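Side-chain contact in NAD-dependent aldehyde dehydrogenase (Burkholderia multivorans, PDB 5UJU), which probably oxidises aldehydes to carboxylic acids with NAD as the electron acceptor: residues A[464-467]-A[471-474]. Residues are numbered along the deposited sequence; the frame is centred on the assembly and turned at random.
Sequences IATD and QSLD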
ATOM      1  N   ILE A 464      37.194   7.544   2.747  1.00 35.80           N
ATOM      2  CA  ILE A 464      37.245   7.801   1.308  1.00 36.05           C
ATOM      3  C   ILE A 464      37.539   9.276   1.098  1.00 35.02           C
ATOM      4  O   ILE A 464      36.780  10.138   1.564  1.00 35.29           O
ATOM      5  CB  ILE A 464      35.927   7.406   0.617  1.00 31.13           C
ATOM      6  CG1 ILE A 464      35.645   5.919   0.829  1.00 33.05           C
ATOM      7  CG2 ILE A 464      35.953   7.777  -0.879  1.00 30.10           C
ATOM      8  CD1 ILE A 464      34.181   5.543   0.606  1.00 36.77           C
ATOM      9  N   ALA A 465      38.632   9.567   0.393  1.00 35.00           N
ATOM     10  CA  ALA A 465      39.026  10.946   0.132  1.00 36.68           C
ATOM     11  C   ALA A 465      38.243  11.491  -1.060  1.00 41.39           C
ATOM     12  O   ALA A 465      38.315  10.941  -2.165  1.00 43.19           O
ATOM     13  CB  ALA A 465      40.532  11.033  -0.128  1.00 34.42           C
ATOM     14  N   THR A 466      37.524  12.586  -0.839  1.00 36.75           N
ATOM     15  CA  THR A 466      36.747  13.273  -1.862  1.00 34.30           C
ATOM     16  C   THR A 466      37.398  14.619  -2.193  1.00 38.49           C
ATOM     17  O   THR A 466      38.274  15.104  -1.474  1.00 38.88           O
ATOM     18  CB  THR A 466      35.308  13.492  -1.389  1.00 40.99           C
ATOM     19  OG1 THR A 466      35.310  14.424  -0.300  1.00 38.08           O
ATOM     20  CG2 THR A 466      34.662  12.153  -0.915  1.00 38.63           C
ATOM     21  N   ASP A 467      36.959  15.222  -3.306  1.00 41.54           N
ATOM     22  CA  ASP A 467      37.468  16.539  -3.686  1.00 46.98           C
ATOM     23  C   ASP A 467      36.992  17.628  -2.737  1.00 48.38           C
ATOM     24  O   ASP A 467      37.695  18.623  -2.540  1.00 50.16           O
ATOM     25  CB  ASP A 467      37.050  16.879  -5.112  1.00 46.56           C
ATOM     26  CG  ASP A 467      37.687  15.970  -6.127  1.00 48.92           C
ATOM     27  OD1 ASP A 467      38.714  15.350  -5.787  1.00 48.74           O
ATOM     28  OD2 ASP A 467      37.160  15.861  -7.253  1.00 54.32           O
ATOM     29  N   GLN A 471      31.320  17.425  -3.122  1.00 36.27           N
ATOM     30  CA  GLN A 471      31.333  16.114  -3.770  1.00 35.97           C
ATOM     31  C   GLN A 471      30.863  15.005  -2.828  1.00 42.18           C
ATOM     32  O   GLN A 471      30.130  14.103  -3.249  1.00 37.60           O
ATOM     33  CB  GLN A 471      32.722  15.787  -4.297  1.00 39.42           C
ATOM     34  CG  GLN A 471      32.774  14.455  -5.023  1.00 39.69           C
ATOM     35  CD  GLN A 471      34.129  14.165  -5.635  1.00 44.29           C
ATOM     36  OE1 GLN A 471      35.154  14.178  -4.953  1.00 50.06           O
ATOM     37  NE2 GLN A 471      34.138  13.891  -6.930  1.00 44.58           N
ATOM     38  N   SER A 472      31.282  15.041  -1.558  1.00 40.37           N
ATOM     39  CA  SER A 472      30.829  14.025  -0.608  1.00 39.23           C
ATOM     40  C   SER A 472      29.308  13.943  -0.577  1.00 38.32           C
ATOM     41  O   SER A 472      28.724  12.851  -0.616  1.00 36.64           O
ATOM     42  CB  SER A 472      31.356  14.336   0.792  1.00 38.01           C
ATOM     43  OG  SER A 472      32.766  14.397   0.828  1.00 34.46           O
ATOM     44  N   LEU A 473      28.653  15.103  -0.520  1.00 34.08           N
ATOM     45  CA  LEU A 473      27.204  15.142  -0.369  1.00 37.04           C
ATOM     46  C   LEU A 473      26.507  14.748  -1.660  1.00 37.49           C
ATOM     47  O   LEU A 473      25.472  14.069  -1.630  1.00 36.83           O
ATOM     48  CB  LEU A 473      26.763  16.535   0.080  1.00 31.81           C
ATOM     49  CG  LEU A 473      27.057  16.806   1.552  1.00 39.21           C
ATOM     50  CD1 LEU A 473      26.863  18.274   1.870  1.00 37.45           C
ATOM     51  CD2 LEU A 473      26.162  15.911   2.442  1.00 39.71           C
ATOM     52  N   ASP A 474      27.037  15.191  -2.799  1.00 40.82           N
ATOM     53  CA  ASP A 474      26.465  14.779  -4.076  1.00 38.59           C
ATOM     54  C   ASP A 474      26.594  13.272  -4.252  1.00 40.60           C
ATOM     55  O   ASP A 474      25.651  12.599  -4.691  1.00 41.60           O
ATOM     56  CB  ASP A 474      27.153  15.515  -5.225  1.00 41.64           C
ATOM     57  CG  ASP A 474      26.554  15.164  -6.580  1.00 49.12           C
ATOM     58  OD1 ASP A 474      25.352  15.429  -6.785  1.00 52.24           O
ATOM     59  OD2 ASP A 474      27.274  14.606  -7.433  1.00 50.47           O
TER
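Gln471 overlaps the start of the turn at Asp467 with the end of its side chain. Its OE1 accepts a hydrogen bond from the backbone N of Asp467 at 2.7 Å. The bond is nearly straight at hydrogen (173°). The donor is tilted 20° from the carbonyl plane. CG lies anti to the backbone N of Gln471 and the chain stays extended beyond it, which carries the amide across to the strand end. The same OE1 packs 3.3 Å from CB of Asp467. The carboxylate and amide planes are 29° apart. NE2 is 3.6 Å from Asp467 OD2, too long for a bond, while OD1 of Asp467 forms a salt bridge with Arg361.

Deeper in, two buried hydroxyls meet: Thr466 OG1 and Ser472 OG are 2.8 Å apart. The carbonyl oxygen of Ser468 lies within hydrogen-bonding reach of both, and the Thr466 proton may point to it or to Ser472 OG. The Thr466 methyl CG2 lies 3.4 Å from Ser472 OG.

The contact ties the C-terminal end of strand 460-466 to the first turn of helix 469-483. This is the beta-to-alpha half of a beta-alpha-beta unit leading to parallel strand 487-491 of the seven-stranded mixed sheet. The strand is flanked by parallel strands 356-360 and 440-445. Tyr358 of strand 356-360 touches both Thr466 and Ser472. The next residue, Leu473, packs on Val325 of strand 323-326 and on helix 495-508.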